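Local coordinates for ribonuclease VapC (Caulobacter crescentus, PDB 5K8J), which probably cleaves RNA as a magnesium-dependent PIN-domain toxin and is inhibited by its VapB antitoxin, at the interface of chains C and A and the interface of chains C and B. Numbering follows the deposited sequence. Chains: chain A/B, Ribonuclease VapC; chain C, VapB family protein.

One VapB tail, chain C, touches two VapC copies. Contact 1 lies at its C-terminal end on chain A, about 30 Å from contact 2 and 37 Å from contact 3 on chain B, between the centres of their C-alpha atoms. Contacts 2 and 3 are about 7 Å apart and share B:Asp15, whose side chain serves contact 2 and whose backbone borders contact 3. The first helix of the toxin (7-14 in chain A, 7-15 in chain B) recurs, with A:Ile11 in contact 1 and B:Ile11 in contact 2, so two stretches of one tail use it in overlapping but different ways, as the pseudo-palindromic inhibitory motif might suggest. One antitoxin thus joins two toxins.

Contact 1: the interface of chains C and A. Residues chain C 80, 82-83, 85; chain A 7-8, 11, 40.
Carboxylate oxygen OE1 of A:Glu40 is gripped from two sides of the interface: NH2 of the C:Arg82 guanidinium lies 3.0 Å from OE1, and the hydroxyl OG1 of A:Thr7 donates to OE1 at 2.7 Å from above the carboxylate plane. The other oxygen, OE2, takes NE of C:Arg82 at 2.7 Å with a nearly straight bond (165° at H). The salt bridge is thus side-on and bidentate, both carboxylate oxygens using their syn lone pairs, although the two planes remain turned by 34°. The guanidinium is sandwiched: CG of C:Pro80 sits over its centre, and CB of A:Thr7 covers the opposite face toward the rim. A bend at chi2 (-77°) turns the arginine chain toward A:Glu40. Water 1 adds a bridge, 2.6 Å from A:Glu40 OE2 and 2.8 Å from the carbonyl O of C:Pro80. Beside this polar pair, CD2 of C:Leu85 meets CD1 of A:Ile11 at 3.7 Å, and the amide of A:Asn8 stands perpendicular to the guanidinium. A:Glu40 is probably one of the conserved acidic residues of the PIN-domain active site. By engaging this carboxylate, C:Arg82 could hinder metal or RNA binding, in keeping with inhibition of VapC by VapB.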
loop_
_atom_site.group_PDB
_atom_site.type_symbol
_atom_site.label_atom_id
_atom_site.label_comp_id
_atom_site.label_asym_id
_atom_site.label_seq_id
_atom_site.Cartn_x
_atom_site.Cartn_y
_atom_site.Cartn_z
ATOM N N PRO C 80 -8.071 -19.825 16.825
ATOM C CA PRO C 80 -9.035 -19.896 17.914
ATOM C C PRO C 80 -10.142 -18.887 17.713
ATOM O O PRO C 80 -10.009 -17.907 16.974
ATOM C CB PRO C 80 -8.201 -19.563 19.157
ATOM C CG PRO C 80 -7.119 -18.733 18.664
ATOM C CD PRO C 80 -6.839 -19.126 17.228
ATOM N N ARG C 82 -11.798 -15.938 19.021
ATOM C CA ARG C 82 -11.491 -14.826 19.917
ATOM C C ARG C 82 -12.764 -14.070 20.279
ATOM O O ARG C 82 -13.493 -13.626 19.379
ATOM C CB ARG C 82 -10.551 -13.832 19.275
ATOM C CG ARG C 82 -9.346 -14.409 18.609
ATOM C CD ARG C 82 -8.283 -14.814 19.607
ATOM N NE ARG C 82 -7.037 -15.000 18.892
ATOM C CZ ARG C 82 -5.908 -15.453 19.417
ATOM N NH1 ARG C 82 -5.840 -15.837 20.692
ATOM N NH2 ARG C 82 -4.842 -15.540 18.653
ATOM N N PRO C 83 -13.019 -13.827 21.551
ATOM C CA PRO C 83 -14.119 -12.916 21.920
ATOM C C PRO C 83 -14.017 -11.511 21.312
ATOM O O PRO C 83 -13.145 -10.737 21.718
ATOM C CB PRO C 83 -14.014 -12.852 23.453
ATOM C CG PRO C 83 -13.192 -14.000 23.870
ATOM C CD PRO C 83 -12.281 -14.345 22.715
ATOM N N LEU C 85 -14.154 -9.756 17.812
ATOM C CA LEU C 85 -13.913 -9.077 16.506
ATOM C C LEU C 85 -14.978 -9.487 15.502
ATOM O O LEU C 85 -15.991 -10.074 15.875
ATOM C CB LEU C 85 -12.528 -9.375 15.924
ATOM C CG LEU C 85 -12.038 -10.852 16.010
ATOM C CD1 LEU C 85 -12.910 -11.918 15.331
ATOM C CD2 LEU C 85 -10.621 -10.985 15.495
ATOM N N THR A 7 -3.518 -10.891 20.215
ATOM C CA THR A 7 -4.700 -10.536 19.449
ATOM C C THR A 7 -5.833 -10.010 20.317
ATOM O O THR A 7 -6.489 -9.034 19.940
ATOM C CB THR A 7 -5.155 -11.729 18.613
ATOM O OG1 THR A 7 -4.103 -12.053 17.716
ATOM C CG2 THR A 7 -6.390 -11.366 17.810
ATOM N N ASN A 8 -6.148 -10.664 21.453
ATOM C CA ASN A 8 -7.276 -10.192 22.233
ATOM C C ASN A 8 -7.002 -8.816 22.805
ATOM O O ASN A 8 -7.911 -8.003 22.922
ATOM C CB ASN A 8 -7.625 -11.157 23.359
ATOM C CG ASN A 8 -8.156 -12.494 22.855
ATOM O OD1 ASN A 8 -9.098 -12.539 22.072
ATOM N ND2 ASN A 8 -7.552 -13.588 23.313
ATOM N N ILE A 11 -7.820 -6.517 19.969
ATOM C CA ILE A 11 -9.271 -6.385 19.833
ATOM C C ILE A 11 -9.808 -5.383 20.836
ATOM O O ILE A 11 -10.619 -4.509 20.513
ATOM C CB ILE A 11 -9.946 -7.757 20.013
ATOM C CG1 ILE A 11 -9.672 -8.633 18.798
ATOM C CG2 ILE A 11 -11.448 -7.606 20.219
ATOM C CD1 ILE A 11 -10.030 -10.109 19.023
ATOM N N GLU A 40 -6.511 -12.027 11.749
ATOM C CA GLU A 40 -7.663 -12.328 12.598
ATOM C C GLU A 40 -8.660 -11.183 12.587
ATOM O O GLU A 40 -9.871 -11.399 12.459
ATOM C CB GLU A 40 -7.192 -12.631 14.016
ATOM C CG GLU A 40 -6.320 -13.861 14.125
ATOM C CD GLU A 40 -6.076 -14.263 15.542
ATOM O OE1 GLU A 40 -4.970 -14.006 16.035
ATOM O OE2 GLU A 40 -7.008 -14.814 16.193
HETATM O O HOH W 1 -8.921 -16.196 15.088
#

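Contact 2: the interface of chains C and B. Residues chain C 71-72, 74; chain B 11-12, 14-15, 55.
Methyl CG1 of C:Val71 sits over one face of the B:His12 imidazole, 3.7 Å from the ring centroid, a CH-pi contact; B:His12 belongs to helix 7-15 of the toxin's PIN domain. With CG1 anti to the valine's backbone N (chi1 176°), this methyl points to the ring while CG2 lies nearer B:Asp15. The B:Arg14 guanidinium carries CD of B:Arg55 on one face; at its edge lie the C:Glu72 side chain and the B:Asp15 carboxylate. CB of C:Glu72 also covers a face of the B:Arg55 guanidinium, which has B:Asp15 OD1 at its edge. B:Arg14 and C:Glu72 form the salt bridge across the interface: NH2 reaches OE1 at 2.7 Å along the anti lone pair, with the guanidinium and carboxylate planes nearly coplanar (2°). NH1 adds a weak bond. B:Asp15 itself touches the antitoxin, and B:Arg14 and B:Arg55 position its carboxylate. B:Arg14 holds it side-on, NE to OD1 at 2.8 Å and NH2 to OD2 at 2.9 Å, while NE of B:Arg55 reaches OD1 at 3.2 Å from the opposite face of the carboxylate to B:Arg14 NE. Fixed in this way, OD2 accepts the backbone N of C:Glu72 at 2.9 Å, nearly straight (170° at H). CD1 of B:Ile11 meets CB of C:Arg74 at 3.8 Å, their side chains crossing at about a right angle.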
loop_
_atom_site.group_PDB
_atom_site.type_symbol
_atom_site.label_atom_id
_atom_site.label_comp_id
_atom_site.label_asym_id
_atom_site.label_seq_id
_atom_site.Cartn_x
_atom_site.Cartn_y
_atom_site.Cartn_z
ATOM N N VAL C 71 2.639 -40.836 6.926
ATOM C CA VAL C 71 2.462 -39.438 6.535
ATOM C C VAL C 71 1.586 -38.753 7.567
ATOM O O VAL C 71 0.486 -39.226 7.875
ATOM C CB VAL C 71 1.838 -39.330 5.136
ATOM C CG1 VAL C 71 1.570 -37.857 4.765
ATOM C CG2 VAL C 71 2.718 -40.007 4.096
ATOM N N GLU C 72 2.061 -37.617 8.081
ATOM C CA GLU C 72 1.337 -36.889 9.113
ATOM C C GLU C 72 -0.058 -36.509 8.633
ATOM O O GLU C 72 -0.247 -36.109 7.483
ATOM C CB GLU C 72 2.115 -35.624 9.517
ATOM C CG GLU C 72 1.304 -34.613 10.366
ATOM C CD GLU C 72 2.018 -33.273 10.586
ATOM O OE1 GLU C 72 3.167 -33.123 10.134
ATOM O OE2 GLU C 72 1.416 -32.363 11.209
ATOM N N ARG C 74 -2.530 -33.735 8.860
ATOM C CA ARG C 74 -2.430 -32.311 9.164
ATOM C C ARG C 74 -3.551 -31.873 10.108
ATOM O O ARG C 74 -4.689 -32.333 9.987
ATOM C CB ARG C 74 -2.493 -31.523 7.860
ATOM C CG ARG C 74 -2.459 -30.034 8.040
ATOM C CD ARG C 74 -2.683 -29.369 6.731
ATOM N NE ARG C 74 -2.559 -27.921 6.801
ATOM C CZ ARG C 74 -3.086 -27.099 5.904
ATOM N NH1 ARG C 74 -3.778 -27.583 4.890
ATOM N NH2 ARG C 74 -2.931 -25.809 6.005
ATOM N N ILE B 11 3.686 -31.619 3.238
ATOM C CA ILE B 11 3.783 -32.718 4.205
ATOM C C ILE B 11 4.053 -34.046 3.498
ATOM O O ILE B 11 4.883 -34.855 3.947
ATOM C CB ILE B 11 2.513 -32.792 5.083
ATOM C CG1 ILE B 11 2.496 -31.668 6.094
ATOM C CG2 ILE B 11 2.422 -34.161 5.832
ATOM C CD1 ILE B 11 1.188 -31.508 6.821
ATOM N N HIS B 12 3.336 -34.320 2.411
ATOM C CA HIS B 12 3.541 -35.573 1.696
ATOM C C HIS B 12 4.937 -35.652 1.104
ATOM O O HIS B 12 5.540 -36.735 1.053
ATOM C CB HIS B 12 2.452 -35.712 0.627
ATOM C CG HIS B 12 1.135 -36.163 1.197
ATOM N ND1 HIS B 12 0.539 -37.353 0.825
ATOM C CD2 HIS B 12 0.346 -35.635 2.164
ATOM C CE1 HIS B 12 -0.577 -37.516 1.514
ATOM N NE2 HIS B 12 -0.717 -36.491 2.336
ATOM N N ARG B 14 7.638 -34.086 2.568
ATOM C CA ARG B 14 8.486 -34.320 3.739
ATOM C C ARG B 14 8.439 -35.777 4.194
ATOM O O ARG B 14 9.464 -36.346 4.603
ATOM C CB ARG B 14 8.056 -33.419 4.895
ATOM C CG ARG B 14 8.987 -33.541 6.138
ATOM C CD ARG B 14 8.356 -33.066 7.475
ATOM N NE ARG B 14 7.165 -33.863 7.791
ATOM C CZ ARG B 14 6.109 -33.428 8.470
ATOM N NH1 ARG B 14 6.064 -32.200 8.965
ATOM N NH2 ARG B 14 5.071 -34.234 8.654
ATOM N N ASP B 15 7.257 -36.385 4.179
ATOM C CA ASP B 15 7.105 -37.727 4.718
ATOM C C ASP B 15 7.248 -38.818 3.666
ATOM O O ASP B 15 7.129 -39.999 4.012
ATOM C CB ASP B 15 5.774 -37.829 5.457
ATOM C CG ASP B 15 5.787 -37.046 6.735
ATOM O OD1 ASP B 15 6.894 -36.617 7.158
ATOM O OD2 ASP B 15 4.712 -36.822 7.321
ATOM N N ARG B 55 11.863 -36.741 10.003
ATOM C CA ARG B 55 11.121 -35.567 9.571
ATOM C C ARG B 55 11.993 -34.317 9.618
ATOM O O ARG B 55 11.906 -33.454 8.742
ATOM C CB ARG B 55 9.859 -35.402 10.416
ATOM C CG ARG B 55 8.806 -36.453 10.079
ATOM C CD ARG B 55 7.504 -36.271 10.848
ATOM N NE ARG B 55 6.481 -37.135 10.239
ATOM C CZ ARG B 55 5.506 -37.762 10.888
ATOM N NH1 ARG B 55 5.383 -37.662 12.198
ATOM N NH2 ARG B 55 4.636 -38.503 10.201
#

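Contact 3: the interface of chains C and B. Residues chain C 67; chain B 15-16, 18.
The chain C loop that follows helix 55-64 meets chain B at the turn joining the end of helix 7-15 to the start of helix 18-26. The poorly ordered C:Arg67 supplies the antitoxin side; B:Asp15 closes the first helix, B:Gly16 forms part of the turn with a positive phi, and B:Pro18 begins the second helix. The recognition is mostly of backbone: NH1 of the C:Arg67 guanidinium donates to the carbonyl O of B:Gly16 at 2.8 Å, with 154° at H. That oxygen lies essentially in the guanidinium plane, whereas the donor is tilted 26° from the carbonyl plane. CG of C:Arg67 stands between its backbone N and carbonyl carbon (chi1 71°), and the chain then runs extended to NE, carrying the guanidinium alongside the turn. Its aliphatic part follows the same path: CB lies 3.7 Å from the carbonyl O of B:Asp15, and CD lies 3.4 Å from B:Gly16 O. Given the arginine's poor order and the small patch, this bond is best read as a modest, perhaps mobile, addition to the toxin-antitoxin interface. CD of the B:Pro18 ring lies at the guanidinium edge, in its plane, 3.5 Å from NH1 of C:Arg67.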
loop_
_atom_site.group_PDB
_atom_site.type_symbol
_atom_site.label_atom_id
_atom_site.label_comp_id
_atom_site.label_asym_id
_atom_site.label_seq_id
_atom_site.Cartn_x
_atom_site.Cartn_y
_atom_site.Cartn_z
ATOM N N ARG C 67 12.443 -42.711 4.859
ATOM C CA ARG C 67 11.275 -41.895 5.129
ATOM C C ARG C 67 10.592 -42.305 6.425
ATOM O O ARG C 67 10.764 -43.431 6.914
ATOM C CB ARG C 67 10.276 -41.975 3.971
ATOM C CG ARG C 67 9.573 -43.277 3.860
ATOM C CD ARG C 67 8.766 -43.333 2.569
ATOM N NE ARG C 67 8.399 -44.703 2.237
ATOM C CZ ARG C 67 7.579 -45.043 1.249
ATOM N NH1 ARG C 67 7.022 -44.106 0.491
ATOM N NH2 ARG C 67 7.311 -46.325 1.020
ATOM N N ASP B 15 7.257 -36.385 4.179
ATOM C CA ASP B 15 7.105 -37.727 4.718
ATOM C C ASP B 15 7.248 -38.818 3.666
ATOM O O ASP B 15 7.129 -39.999 4.012
ATOM C CB ASP B 15 5.774 -37.829 5.457
ATOM C CG ASP B 15 5.787 -37.046 6.735
ATOM O OD1 ASP B 15 6.894 -36.617 7.158
ATOM O OD2 ASP B 15 4.712 -36.822 7.321
ATOM N N GLY B 16 7.592 -38.472 2.422
ATOM C CA GLY B 16 8.083 -39.463 1.482
ATOM C C GLY B 16 7.025 -40.147 0.649
ATOM O O GLY B 16 7.204 -41.315 0.261
ATOM N N PRO B 18 5.462 -41.227 -2.535
ATOM C CA PRO B 18 6.008 -41.277 -3.899
ATOM C C PRO B 18 5.106 -40.663 -4.951
ATOM O O PRO B 18 5.607 -40.160 -5.962
ATOM C CB PRO B 18 6.196 -42.784 -4.134
ATOM C CG PRO B 18 5.231 -43.437 -3.182
ATOM C CD PRO B 18 5.167 -42.562 -1.988
#